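PDB 5C79: Arf-GAP from Mus musculus, which stimulates GTP hydrolysis by the small GTPase Arf1 in a manner dependent on phosphatidylinositol 4,5-bisphosphate, a lipid bound by its PH domain. Local coordinates for residues A[44-48]-A[106-112]; A[84-90]-A[100-104]; A[37-41]-A[119-124]; A[66-70]-A[80-84]. All coordinates share one frame; numbering follows the deposited sequence.

Contact 1: residues A[44-48]-A[106-112]; sequences FLLKK and RTYHFQA. With PBU ((2R)-3-{[(R)-hydroxy{[(1R,2R,3S,4R,5R,6S)-2,3,6-trihydroxy-4,5-bis(phosphonooxy)cyclohexyl]oxy}phosphoryl]oxy}propane-1 ,2-diyl dibutanoate), chain C.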
loop_
_atom_site.group_PDB
_atom_site.type_symbol
_atom_site.label_atom_id
_atom_site.label_comp_id
_atom_site.label_asym_id
_atom_site.label_seq_id
_atom_site.Cartn_x
_atom_site.Cartn_y
_atom_site.Cartn_z
ATOM N N PHE A 44 2.587 -7.949 4.134
ATOM C CA PHE A 44 3.723 -7.083 4.425
ATOM C C PHE A 44 4.114 -6.321 3.178
ATOM O O PHE A 44 3.948 -6.779 2.052
ATOM C CB PHE A 44 4.889 -7.936 4.900
ATOM C CG PHE A 44 4.619 -8.660 6.184
ATOM C CD1 PHE A 44 4.051 -9.937 6.187
ATOM C CD2 PHE A 44 4.918 -8.069 7.376
ATOM C CE1 PHE A 44 3.797 -10.592 7.390
ATOM C CE2 PHE A 44 4.672 -8.713 8.578
ATOM C CZ PHE A 44 4.100 -9.972 8.576
ATOM N N LEU A 45 4.620 -5.117 3.393
ATOM C CA LEU A 45 5.256 -4.316 2.355
ATOM C C LEU A 45 6.581 -3.778 2.913
ATOM O O LEU A 45 6.692 -3.548 4.114
ATOM C CB LEU A 45 4.376 -3.141 1.948
ATOM C CG LEU A 45 3.219 -3.511 1.008
ATOM C CD1 LEU A 45 2.283 -2.320 0.894
ATOM C CD2 LEU A 45 3.694 -3.949 -0.352
ATOM N N LEU A 46 7.582 -3.638 2.055
ATOM C CA LEU A 46 8.786 -2.866 2.394
ATOM C C LEU A 46 8.406 -1.383 2.256
ATOM O O LEU A 46 7.854 -1.002 1.248
ATOM C CB LEU A 46 9.946 -3.225 1.466
ATOM C CG LEU A 46 10.426 -4.660 1.525
ATOM C CD1 LEU A 46 11.443 -4.922 0.433
ATOM C CD2 LEU A 46 11.036 -4.916 2.898
ATOM N N LYS A 47 8.707 -0.585 3.279
ATOM C CA LYS A 47 8.469 0.868 3.265
ATOM C C LYS A 47 9.809 1.552 3.399
ATOM O O LYS A 47 10.535 1.280 4.339
ATOM C CB LYS A 47 7.542 1.279 4.379
ATOM C CG LYS A 47 7.478 2.823 4.514
ATOM C CD LYS A 47 6.571 3.374 5.568
ATOM C CE LYS A 47 6.981 3.062 6.982
ATOM N NZ LYS A 47 8.069 3.847 7.613
ATOM N N LYS A 48 10.153 2.416 2.449
ATOM C CA LYS A 48 11.469 3.083 2.476
ATOM C C LYS A 48 11.518 4.142 3.576
ATOM O O LYS A 48 10.613 4.995 3.658
ATOM C CB LYS A 48 11.804 3.740 1.145
ATOM C CG LYS A 48 13.298 4.016 1.021
ATOM C CD LYS A 48 13.692 4.647 -0.293
ATOM C CE LYS A 48 13.660 3.701 -1.480
ATOM N NZ LYS A 48 14.719 2.655 -1.376
ATOM N N ARG A 106 1.862 13.188 2.283
ATOM C CA ARG A 106 3.019 12.321 2.257
ATOM C C ARG A 106 2.958 11.389 1.043
ATOM O O ARG A 106 1.896 10.891 0.719
ATOM C CB ARG A 106 3.006 11.446 3.519
ATOM C CG ARG A 106 4.124 10.469 3.531
ATOM C CD ARG A 106 4.414 9.912 4.881
ATOM N NE ARG A 106 5.577 9.044 4.720
ATOM C CZ ARG A 106 6.117 8.319 5.687
ATOM N NH1 ARG A 106 5.631 8.349 6.901
ATOM N NH2 ARG A 106 7.161 7.542 5.413
ATOM N N THR A 107 4.112 11.064 0.487
ATOM C CA THR A 107 4.208 9.947 -0.466
ATOM C C THR A 107 4.940 8.783 0.200
ATOM O O THR A 107 6.061 8.939 0.621
ATOM C CB THR A 107 4.891 10.380 -1.768
ATOM O OG1 THR A 107 4.048 11.342 -2.411
ATOM C CG2 THR A 107 5.084 9.209 -2.711
ATOM N N TYR A 108 4.272 7.647 0.307
ATOM C CA TYR A 108 4.875 6.413 0.762
ATOM C C TYR A 108 5.573 5.707 -0.387
ATOM O O TYR A 108 5.005 5.614 -1.485
ATOM C CB TYR A 108 3.808 5.516 1.355
ATOM C CG TYR A 108 3.320 5.943 2.698
ATOM C CD1 TYR A 108 2.238 6.832 2.829
ATOM C CD2 TYR A 108 3.910 5.443 3.853
ATOM C CE1 TYR A 108 1.800 7.218 4.094
ATOM C CE2 TYR A 108 3.445 5.812 5.110
ATOM C CZ TYR A 108 2.418 6.721 5.224
ATOM O OH TYR A 108 1.969 7.012 6.512
ATOM N N HIS A 109 6.803 5.232 -0.164
ATOM C CA HIS A 109 7.528 4.458 -1.182
ATOM C C HIS A 109 7.503 3.028 -0.709
ATOM O O HIS A 109 8.111 2.720 0.323
ATOM C CB HIS A 109 8.973 4.901 -1.367
ATOM C CG HIS A 109 9.087 6.354 -1.637
ATOM N ND1 HIS A 109 8.584 6.924 -2.786
ATOM C CD2 HIS A 109 9.553 7.372 -0.880
ATOM C CE1 HIS A 109 8.787 8.228 -2.753
ATOM N NE2 HIS A 109 9.370 8.528 -1.606
ATOM N N PHE A 110 6.812 2.169 -1.454
ATOM C CA PHE A 110 6.666 0.763 -1.077
ATOM C C PHE A 110 7.381 -0.137 -2.063
ATOM O O PHE A 110 7.604 0.235 -3.214
ATOM C CB PHE A 110 5.196 0.338 -1.050
ATOM C CG PHE A 110 4.385 0.933 0.076
ATOM C CD1 PHE A 110 4.705 0.689 1.409
ATOM C CD2 PHE A 110 3.275 1.732 -0.194
ATOM C CE1 PHE A 110 3.932 1.195 2.429
ATOM C CE2 PHE A 110 2.498 2.251 0.820
ATOM C CZ PHE A 110 2.825 2.000 2.148
ATOM N N GLN A 111 7.730 -1.320 -1.598
ATOM C CA GLN A 111 8.197 -2.404 -2.480
ATOM C C GLN A 111 7.575 -3.708 -2.049
ATOM O O GLN A 111 7.593 -4.068 -0.859
ATOM C CB GLN A 111 9.719 -2.445 -2.549
ATOM C CG GLN A 111 10.257 -3.429 -3.561
ATOM C CD GLN A 111 11.757 -3.400 -3.679
ATOM O OE1 GLN A 111 12.456 -4.304 -3.212
ATOM N NE2 GLN A 111 12.265 -2.370 -4.349
ATOM N N ALA A 112 7.009 -4.430 -3.018
ATOM C CA ALA A 112 6.484 -5.768 -2.761
ATOM C C ALA A 112 7.614 -6.806 -2.824
ATOM O O ALA A 112 8.704 -6.539 -3.299
ATOM C CB ALA A 112 5.415 -6.118 -3.787
HETATM P P1 PBU C . 14.804 3.610 12.455
HETATM P P4 PBU C . 8.907 7.211 8.488
HETATM P P5 PBU C . 7.703 3.553 11.515
HETATM C "C3'" PBU C . 17.145 4.545 13.106
HETATM C "C2'" PBU C . 17.399 6.011 13.369
HETATM O "O2'" PBU C . 18.183 6.561 12.294
HETATM C "C1'" PBU C . 17.986 6.154 14.781
HETATM O "O1'" PBU C . 17.385 7.293 15.381
HETATM C C1 PBU C . 12.622 4.652 11.251
HETATM O O1 PBU C . 13.548 4.644 12.342
HETATM C C2 PBU C . 12.915 5.785 10.240
HETATM O O2 PBU C . 12.906 7.116 10.762
HETATM C C3 PBU C . 11.857 5.805 9.184
HETATM O O3 PBU C . 12.090 6.918 8.280
HETATM C C4 PBU C . 10.501 5.834 9.902
HETATM O O4 PBU C . 9.569 5.844 8.895
HETATM C C5 PBU C . 10.144 4.658 10.771
HETATM O O5 PBU C . 8.828 4.716 11.387
HETATM C C6 PBU C . 11.197 4.670 11.840
HETATM O O6 PBU C . 10.910 3.522 12.588
HETATM C C7 PBU C . 19.580 6.124 12.188
HETATM O O7 PBU C . 19.865 5.035 11.716
HETATM C C8 PBU C . 20.677 7.073 12.615
HETATM C C9 PBU C . 21.010 7.955 11.424
HETATM C C10 PBU C . 19.731 8.571 10.901
HETATM C C11 PBU C . 16.602 7.254 16.602
HETATM O O11 PBU C . 16.002 6.246 16.938
HETATM C C12 PBU C . 16.559 8.500 17.443
HETATM C C13 PBU C . 17.995 8.899 17.760
HETATM C C14 PBU C . 18.602 9.737 16.655
HETATM O O41 PBU C . 9.777 8.050 7.559
HETATM O O42 PBU C . 8.473 7.749 9.840
HETATM O O43 PBU C . 7.826 6.689 7.584
HETATM O O51 PBU C . 6.483 4.447 11.674
HETATM O O52 PBU C . 7.769 2.925 10.128
HETATM O O53 PBU C . 7.877 2.518 12.544
HETATM O OP1 PBU C . 15.792 4.319 13.469
HETATM O OP2 PBU C . 15.389 3.418 11.067
HETATM O OP3 PBU C . 14.442 2.403 13.278
HETATM O O HOH W 1 5.688 5.906 8.824
HETATM O O HOH W 2 8.249 5.879 2.250
#
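Leu46 and Gln111 form an antiparallel hydrogen-bonded pair where strands 41-48 and 106-111 of the PH-domain sheet meet, their side chains running alongside in one direction. Leu46 CD1 comes within 3.8 Å of Gln111 OE1, while Gln111 NE2 is hydrogen-bonded to Ser98. On the other face, Leu45 crosses Phe110 at about a right angle and sets CD1 over the ring, 4.0 Å from its centroid. Lys47 shows how one strand can serve both core and ligand: its CD meets the edge of the Tyr108 ring, 3.8 Å from CD2, before bends at chi3 (66°) and chi4 (79°) carry NZ between two phosphates of the lipid. NZ bonds to O52 at 2.7 Å and to O43 at 2.9 Å. A methionine in its place would probably leave both phosphates short of a donor and a neutralising charge. Arg106, its guanidinium over one face of the Tyr108 ring, also reaches O43; the oxygen of a water accepting from Arg106 NH1 lies 2.6 Å from PBU O43.

Contact 2: residues A[84-90]-A[100-104]; sequences LLTCQVK and DLISH
The β-hairpin of strands 88-91 and 98-103, part of the PH-domain sheet, is set in register by Gln88 facing Ile102 and Lys90 facing Asp100, both hydrogen-bonded pairs. Each pair is closed by two backbone bonds. Gln88 N uses a lone pair of Ile102 O at 2.9 Å, and the same oxygen receives a CA-H...O contact from Cys87 CA at 3.1 Å. Between the two pairs, Val89 and Leu101 form the non-hydrogen-bonded one. With its CG anti to the backbone N (chi1 -170°), Leu101 brings CD1 to 3.7 Å from Val89 CG2, and the same CD1 also meets Cys87 CB. Cys87 SG in turn rests 3.7 Å from Ser103 CB. Gln88 folds back on its own strand, where NE2 donates to Val89 O at 2.9 Å. At the end away from Lys90, a water bridges the two segments, donating to Thr86 O at 2.8 Å and bonded to His104 ND1. Strand 98-103 is flanked on its other side by strand 106-111, with Leu101 against Phe110 and Asp100 bonded to His109, while Leu84 packs on Leu125 and Ser128 of helix 115-135.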
loop_
_atom_site.group_PDB
_atom_site.type_symbol
_atom_site.label_atom_id
_atom_site.label_comp_id
_atom_site.label_asym_id
_atom_site.label_seq_id
_atom_site.Cartn_x
_atom_site.Cartn_y
_atom_site.Cartn_z
ATOM N N LEU A 84 -8.105 5.310 1.215
ATOM C CA LEU A 84 -7.705 5.091 -0.193
ATOM C C LEU A 84 -8.462 5.947 -1.212
ATOM O O LEU A 84 -7.968 6.174 -2.311
ATOM C CB LEU A 84 -7.770 3.619 -0.563
ATOM C CG LEU A 84 -6.787 2.701 0.211
ATOM C CD1 LEU A 84 -7.068 1.249 -0.094
ATOM C CD2 LEU A 84 -5.351 3.055 -0.118
ATOM N N LEU A 85 -9.579 6.528 -0.815
ATOM C CA LEU A 85 -10.219 7.546 -1.706
ATOM C C LEU A 85 -9.378 8.754 -2.034
ATOM O O LEU A 85 -9.556 9.383 -3.070
ATOM C CB LEU A 85 -11.555 8.003 -1.109
ATOM C CG LEU A 85 -12.731 7.070 -1.320
ATOM C CD1 LEU A 85 -13.892 7.516 -0.457
ATOM C CD2 LEU A 85 -13.132 7.046 -2.794
ATOM N N THR A 86 -8.481 9.123 -1.143
ATOM C CA THR A 86 -7.692 10.328 -1.324
ATOM C C THR A 86 -6.220 10.008 -1.453
ATOM O O THR A 86 -5.373 10.828 -1.125
ATOM C CB THR A 86 -8.005 11.316 -0.189
ATOM O OG1 THR A 86 -7.817 10.689 1.106
ATOM C CG2 THR A 86 -9.409 11.785 -0.337
ATOM N N CYS A 87 -5.942 8.768 -1.894
ATOM C CA CYS A 87 -4.599 8.332 -2.281
ATOM C C CYS A 87 -4.511 7.876 -3.715
ATOM O O CYS A 87 -5.499 7.524 -4.354
ATOM C CB CYS A 87 -4.063 7.213 -1.393
ATOM S SG CYS A 87 -3.971 7.645 0.366
ATOM N N GLN A 88 -3.315 7.969 -4.254
ATOM C CA GLN A 88 -3.061 7.591 -5.660
ATOM C C GLN A 88 -1.873 6.646 -5.713
ATOM O O GLN A 88 -0.763 6.980 -5.280
ATOM C CB GLN A 88 -2.803 8.793 -6.542
ATOM C CG GLN A 88 -2.594 8.464 -8.019
ATOM C CD GLN A 88 -3.761 7.714 -8.625
ATOM O OE1 GLN A 88 -4.886 8.197 -8.583
ATOM N NE2 GLN A 88 -3.512 6.539 -9.209
ATOM N N VAL A 89 -2.128 5.458 -6.244
ATOM C CA VAL A 89 -1.036 4.499 -6.521
ATOM C C VAL A 89 -0.284 4.934 -7.779
ATOM O O VAL A 89 -0.891 5.279 -8.798
ATOM C CB VAL A 89 -1.542 3.056 -6.700
ATOM C CG1 VAL A 89 -0.407 2.139 -7.117
ATOM C CG2 VAL A 89 -2.153 2.564 -5.402
ATOM N N LYS A 90 1.041 4.921 -7.707
ATOM C CA LYS A 90 1.886 5.198 -8.858
ATOM C C LYS A 90 2.875 4.049 -8.971
ATOM O O LYS A 90 3.835 3.977 -8.189
ATOM C CB LYS A 90 2.622 6.510 -8.758
ATOM C CG LYS A 90 3.400 6.812 -10.032
ATOM C CD LYS A 90 4.054 8.160 -9.985
ATOM C CE LYS A 90 4.712 8.462 -11.327
ATOM N NZ LYS A 90 5.432 9.758 -11.262
ATOM N N ASP A 100 4.683 3.747 -5.456
ATOM C CA ASP A 100 4.378 4.790 -4.513
ATOM C C ASP A 100 2.892 4.835 -4.204
ATOM O O ASP A 100 2.045 4.565 -5.070
ATOM C CB ASP A 100 4.812 6.136 -5.091
ATOM C CG ASP A 100 6.299 6.332 -5.099
ATOM O OD1 ASP A 100 7.050 5.466 -4.606
ATOM O OD2 ASP A 100 6.720 7.384 -5.650
ATOM N N LEU A 101 2.595 5.238 -2.983
ATOM C CA LEU A 101 1.238 5.642 -2.579
ATOM C C LEU A 101 1.244 7.097 -2.160
ATOM O O LEU A 101 1.825 7.495 -1.122
ATOM C CB LEU A 101 0.702 4.756 -1.462
ATOM C CG LEU A 101 -0.779 4.954 -1.152
ATOM C CD1 LEU A 101 -1.658 4.497 -2.301
ATOM C CD2 LEU A 101 -1.112 4.174 0.083
ATOM N N ILE A 102 0.648 7.923 -3.022
ATOM C CA ILE A 102 0.619 9.364 -2.822
ATOM C C ILE A 102 -0.603 9.684 -1.966
ATOM O O ILE A 102 -1.745 9.453 -2.361
ATOM C CB ILE A 102 0.542 10.128 -4.165
ATOM C CG1 ILE A 102 1.686 9.664 -5.074
ATOM C CG2 ILE A 102 0.627 11.631 -3.922
ATOM C CD1 ILE A 102 1.522 10.060 -6.523
ATOM N N SER A 103 -0.354 10.181 -0.767
ATOM C CA SER A 103 -1.425 10.675 0.081
ATOM C C SER A 103 -1.365 12.203 0.123
ATOM O O SER A 103 -0.423 12.821 -0.318
ATOM C CB SER A 103 -1.382 10.049 1.486
ATOM O OG SER A 103 -0.399 10.644 2.279
ATOM N N HIS A 104 -2.379 12.793 0.729
ATOM C CA HIS A 104 -2.478 14.259 0.720
ATOM C C HIS A 104 -1.282 14.994 1.352
ATOM O O HIS A 104 -0.931 16.084 0.922
ATOM C CB HIS A 104 -3.787 14.678 1.350
ATOM C CG HIS A 104 -3.852 14.432 2.812
ATOM N ND1 HIS A 104 -4.151 13.203 3.365
ATOM C CD2 HIS A 104 -3.659 15.279 3.843
ATOM C CE1 HIS A 104 -4.155 13.316 4.680
ATOM N NE2 HIS A 104 -3.848 14.563 4.989
HETATM O O HOH W 3 -4.947 11.117 1.664
#

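Contact 3: residues A[37-41]-A[119-124]; sequences YGSEK and IAWISV
Lys41 lays its chain across the indole of Trp121, an example of a lysine using its methylenes and its charge on one aromatic face. CB begins against the methyls of Val124, 3.9 Å from CG1. The chain then runs extended, CG being opposite the backbone N (chi1 -175°), and CD reaches 3.7 Å from Trp121 CD2. CE lies over the five-membered ring, a CH-pi contact 3.4 Å from its centroid and 15° off the normal. A bend at chi4 carries NZ on, still over that face in a cation-pi contact at 4.7 Å from the same centroid. NZ also passes the methyl of Ala120 and makes a salt bridge with Asp117. Tyr37 covers another part of the helix: one face of its ring takes Ala120 CA, CE1 touches Ala120 CB at 3.5 Å, and Ser123 CB approaches CD2 at 3.4 Å. Ser123 is held by OG, which donates to Ile119 O at 2.7 Å from the face opposite the helical N-H. The segment 37-41 runs from the side of helix 115-135, the C-terminal helix of the PH domain, into strand 41-48, while Trp121 and Val124 turn to Val63 on strand 56-64.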
loop_
_atom_site.group_PDB
_atom_site.type_symbol
_atom_site.label_atom_id
_atom_site.label_comp_id
_atom_site.label_asym_id
_atom_site.label_seq_id
_atom_site.Cartn_x
_atom_site.Cartn_y
_atom_site.Cartn_z
ATOM N N TYR A 37 -8.226 -10.376 -8.182
ATOM C CA TYR A 37 -8.004 -10.087 -6.798
ATOM C C TYR A 37 -9.268 -9.507 -6.174
ATOM O O TYR A 37 -10.135 -8.984 -6.863
ATOM C CB TYR A 37 -6.877 -9.066 -6.686
ATOM C CG TYR A 37 -5.626 -9.674 -7.246
ATOM C CD1 TYR A 37 -4.826 -10.493 -6.477
ATOM C CD2 TYR A 37 -5.324 -9.505 -8.579
ATOM C CE1 TYR A 37 -3.721 -11.120 -7.041
ATOM C CE2 TYR A 37 -4.228 -10.104 -9.147
ATOM C CZ TYR A 37 -3.430 -10.889 -8.379
ATOM O OH TYR A 37 -2.319 -11.453 -8.994
ATOM N N GLY A 38 -9.346 -9.628 -4.869
ATOM C CA GLY A 38 -10.412 -8.991 -4.113
ATOM C C GLY A 38 -10.088 -7.546 -3.724
ATOM O O GLY A 38 -9.261 -6.878 -4.338
ATOM N N SER A 39 -10.742 -7.092 -2.671
ATOM C CA SER A 39 -10.554 -5.730 -2.164
ATOM C C SER A 39 -9.964 -5.663 -0.751
ATOM O O SER A 39 -9.830 -4.565 -0.204
ATOM C CB SER A 39 -11.897 -4.989 -2.186
ATOM O OG SER A 39 -12.860 -5.675 -1.401
ATOM N N GLU A 40 -9.622 -6.827 -0.184
ATOM C CA GLU A 40 -8.960 -6.955 1.101
ATOM C C GLU A 40 -7.697 -7.786 0.961
ATOM O O GLU A 40 -7.633 -8.699 0.127
ATOM C CB GLU A 40 -9.883 -7.646 2.113
ATOM C CG GLU A 40 -11.162 -6.911 2.389
ATOM C CD GLU A 40 -12.094 -7.631 3.363
ATOM O OE1 GLU A 40 -11.792 -8.739 3.824
ATOM O OE2 GLU A 40 -13.168 -7.075 3.654
ATOM N N LYS A 41 -6.684 -7.454 1.759
ATOM C CA LYS A 41 -5.438 -8.196 1.796
ATOM C C LYS A 41 -4.729 -7.929 3.129
ATOM O O LYS A 41 -4.699 -6.790 3.604
ATOM C CB LYS A 41 -4.524 -7.776 0.645
ATOM C CG LYS A 41 -3.225 -8.554 0.498
ATOM C CD LYS A 41 -2.495 -8.135 -0.752
ATOM C CE LYS A 41 -1.146 -8.785 -0.896
ATOM N NZ LYS A 41 -1.276 -10.234 -1.237
ATOM N N ILE A 119 1.629 -7.106 -8.203
ATOM C CA ILE A 119 0.349 -7.106 -8.945
ATOM C C ILE A 119 -0.813 -7.250 -7.958
ATOM O O ILE A 119 -1.800 -6.533 -8.070
ATOM C CB ILE A 119 0.269 -8.193 -10.036
ATOM C CG1 ILE A 119 1.185 -7.827 -11.217
ATOM C CG2 ILE A 119 -1.146 -8.342 -10.594
ATOM C CD1 ILE A 119 0.867 -6.533 -11.942
ATOM N N ALA A 120 -0.668 -8.144 -6.996
ATOM C CA ALA A 120 -1.678 -8.369 -5.966
ATOM C C ALA A 120 -1.959 -7.134 -5.139
ATOM O O ALA A 120 -3.132 -6.701 -5.028
ATOM C CB ALA A 120 -1.300 -9.515 -5.073
ATOM N N TRP A 121 -0.895 -6.551 -4.568
ATOM C CA TRP A 121 -1.073 -5.292 -3.781
ATOM C C TRP A 121 -1.729 -4.180 -4.583
ATOM O O TRP A 121 -2.695 -3.537 -4.153
ATOM C CB TRP A 121 0.253 -4.799 -3.204
ATOM C CG TRP A 121 0.568 -5.444 -1.936
ATOM C CD1 TRP A 121 1.548 -6.387 -1.694
ATOM C CD2 TRP A 121 -0.121 -5.241 -0.704
ATOM N NE1 TRP A 121 1.471 -6.788 -0.359
ATOM C CE2 TRP A 121 0.481 -6.067 0.270
ATOM C CE3 TRP A 121 -1.180 -4.411 -0.317
ATOM C CZ2 TRP A 121 0.019 -6.107 1.612
ATOM C CZ3 TRP A 121 -1.620 -4.447 1.008
ATOM C CH2 TRP A 121 -1.011 -5.273 1.954
ATOM N N ILE A 122 -1.211 -3.919 -5.770
ATOM C CA ILE A 122 -1.739 -2.809 -6.570
ATOM C C ILE A 122 -3.198 -3.080 -6.996
ATOM O O ILE A 122 -4.043 -2.190 -6.968
ATOM C CB ILE A 122 -0.846 -2.506 -7.752
ATOM C CG1 ILE A 122 0.463 -1.897 -7.233
ATOM C CG2 ILE A 122 -1.500 -1.493 -8.675
ATOM C CD1 ILE A 122 1.520 -1.751 -8.298
ATOM N N SER A 123 -3.482 -4.317 -7.349
ATOM C CA SER A 123 -4.867 -4.710 -7.723
ATOM C C SER A 123 -5.846 -4.544 -6.554
ATOM O O SER A 123 -6.942 -4.002 -6.738
ATOM C CB SER A 123 -4.893 -6.158 -8.229
ATOM O OG SER A 123 -4.159 -6.256 -9.453
ATOM N N VAL A 124 -5.443 -5.015 -5.375
ATOM C CA VAL A 124 -6.282 -4.916 -4.179
ATOM C C VAL A 124 -6.487 -3.455 -3.786
ATOM O O VAL A 124 -7.616 -3.031 -3.466
ATOM C CB VAL A 124 -5.718 -5.719 -2.999
ATOM C CG1 VAL A 124 -6.456 -5.384 -1.706
ATOM C CG2 VAL A 124 -5.831 -7.232 -3.252
#

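Contact 4: residues A[66-70]-A[80-84]; sequences GILTI and AKLNL
Leu68 and Leu82, like Ile70 and Ala80, are joined by reciprocal backbone hydrogen bonds. Leu82 N gives the straighter bond of its pair, reaching Leu68 O at 2.8 Å with 165° at the hydrogen, whereas Ala80 N meets Ile70 O at 3.0 Å and only 135°. Leu84 N extends the ladder past the last strand residue by donating to Gly66 O. Weaker CA-H...O contacts fill the intervals, the shortest from Thr69 CA to Ala80 O at 3.2 Å. This ladder is the hairpin of strands 67-70 and 80-83, which forms one end of the PH-domain sheet. Among polar side chains, Thr69 and Lys81 form a non-hydrogen-bonded pair and lie alongside each other. OG1 stands beside the backbone N of Thr69 (chi1 -68°), where Lys81 NZ, brought round by a bend at chi4, donates to it at 3.0 Å. A valine in place of this threonine would probably leave the ammonium without its acceptor and let the lysine end swing. A water donates to both Gly66 O and Asn83 OD1, the latter oxygen also receiving Leu85 N. Of the apolar contacts, Ile70 CD1 meets Leu82 CD1 at 3.8 Å on the other face; beyond the strand end, Leu84 CD2 lies 4.0 Å from Leu68 CB. Tyr108 and Leu101 close over the leucine and isoleucine side chains there, and Leu125 of helix 115-135 meets Leu84.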
loop_
_atom_site.group_PDB
_atom_site.type_symbol
_atom_site.label_atom_id
_atom_site.label_comp_id
_atom_site.label_asym_id
_atom_site.label_seq_id
_atom_site.Cartn_x
_atom_site.Cartn_y
_atom_site.Cartn_z
ATOM N N GLY A 66 -11.790 0.057 2.594
ATOM C CA GLY A 66 -11.284 1.217 1.893
ATOM C C GLY A 66 -10.125 1.924 2.556
ATOM O O GLY A 66 -9.787 3.036 2.171
ATOM N N ILE A 67 -9.519 1.255 3.533
ATOM C CA ILE A 67 -8.418 1.803 4.318
ATOM C C ILE A 67 -7.183 0.898 4.257
ATOM O O ILE A 67 -7.292 -0.299 4.456
ATOM C CB ILE A 67 -8.828 1.969 5.793
ATOM C CG1 ILE A 67 -9.988 2.951 5.925
ATOM C CG2 ILE A 67 -7.677 2.484 6.657
ATOM C CD1 ILE A 67 -10.639 2.975 7.305
ATOM N N LEU A 68 -6.030 1.518 4.040
ATOM C CA LEU A 68 -4.731 0.840 4.146
ATOM C C LEU A 68 -4.213 1.153 5.550
ATOM O O LEU A 68 -3.999 2.325 5.889
ATOM C CB LEU A 68 -3.712 1.334 3.109
ATOM C CG LEU A 68 -2.301 0.756 3.250
ATOM C CD1 LEU A 68 -2.273 -0.776 3.133
ATOM C CD2 LEU A 68 -1.360 1.416 2.265
ATOM N N THR A 69 -3.987 0.102 6.332
ATOM C CA THR A 69 -3.455 0.242 7.688
ATOM C C THR A 69 -1.997 -0.174 7.607
ATOM O O THR A 69 -1.693 -1.293 7.139
ATOM C CB THR A 69 -4.284 -0.590 8.696
ATOM O OG1 THR A 69 -5.595 -0.006 8.810
ATOM C CG2 THR A 69 -3.692 -0.578 10.078
ATOM N N ILE A 70 -1.098 0.729 8.022
ATOM C CA ILE A 70 0.337 0.474 7.965
ATOM C C ILE A 70 0.855 0.438 9.408
ATOM O O ILE A 70 0.805 1.448 10.118
ATOM C CB ILE A 70 1.122 1.563 7.207
ATOM C CG1 ILE A 70 0.541 1.795 5.828
ATOM C CG2 ILE A 70 2.572 1.158 7.074
ATOM C CD1 ILE A 70 0.942 3.123 5.216
ATOM N N ALA A 80 -0.887 3.624 11.283
ATOM C CA ALA A 80 -1.318 4.665 10.382
ATOM C C ALA A 80 -2.468 4.123 9.534
ATOM O O ALA A 80 -2.437 2.958 9.107
ATOM C CB ALA A 80 -0.173 5.109 9.484
ATOM N N LYS A 81 -3.473 4.965 9.343
ATOM C CA LYS A 81 -4.627 4.626 8.507
ATOM C C LYS A 81 -4.704 5.589 7.333
ATOM O O LYS A 81 -4.808 6.793 7.524
ATOM C CB LYS A 81 -5.916 4.644 9.339
ATOM C CG LYS A 81 -5.885 3.566 10.403
ATOM C CD LYS A 81 -7.218 3.329 11.087
ATOM C CE LYS A 81 -7.185 2.076 11.954
ATOM N NZ LYS A 81 -7.176 0.782 11.190
ATOM N N LEU A 82 -4.673 5.035 6.119
ATOM C CA LEU A 82 -4.743 5.809 4.900
ATOM C C LEU A 82 -6.091 5.533 4.243
ATOM O O LEU A 82 -6.452 4.392 3.982
ATOM C CB LEU A 82 -3.596 5.483 3.964
ATOM C CG LEU A 82 -2.195 5.849 4.457
ATOM C CD1 LEU A 82 -1.228 5.549 3.333
ATOM C CD2 LEU A 82 -2.087 7.310 4.882
ATOM N N ASN A 83 -6.829 6.601 4.014
ATOM C CA ASN A 83 -8.118 6.544 3.301
ATOM C C ASN A 83 -7.815 6.458 1.808
ATOM O O ASN A 83 -7.290 7.403 1.191
ATOM C CB ASN A 83 -8.958 7.792 3.634
ATOM C CG ASN A 83 -10.146 7.998 2.691
ATOM O OD1 ASN A 83 -10.558 7.095 1.973
ATOM N ND2 ASN A 83 -10.662 9.252 2.653
ATOM N N LEU A 84 -8.105 5.310 1.215
ATOM C CA LEU A 84 -7.705 5.091 -0.193
ATOM C C LEU A 84 -8.462 5.947 -1.212
ATOM O O LEU A 84 -7.968 6.174 -2.311
ATOM C CB LEU A 84 -7.770 3.619 -0.563
ATOM C CG LEU A 84 -6.787 2.701 0.211
ATOM C CD1 LEU A 84 -7.068 1.249 -0.094
ATOM C CD2 LEU A 84 -5.351 3.055 -0.118
HETATM O O HOH W 4 -11.893 4.879 1.585
#

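Overall arrangement
Contacts 1, 2 and 4 share one antiparallel sheet, whose outermost strands in the chain are 80-83 and 88-91, while contact 3 ties the chain segment entering strand 41-48 to helix 115-135. Along the chain, contact 3 spans all the others, contact 1 encloses contacts 4 and 2, and these two follow one another, sharing Leu84. The centres of contacts 2 and 4 lie about 10 Å apart; those of contacts 1 and 3, about 15 Å apart, lie on opposite sides of the chain's centre. Leu101, Leu68, Leu82, Tyr108 and Trp121 link the contacts through a common core. In this PH-domain plan the helix packs at one end, while the phosphoinositide is bound at the other, where contact 1 supplies Lys47 and Arg106.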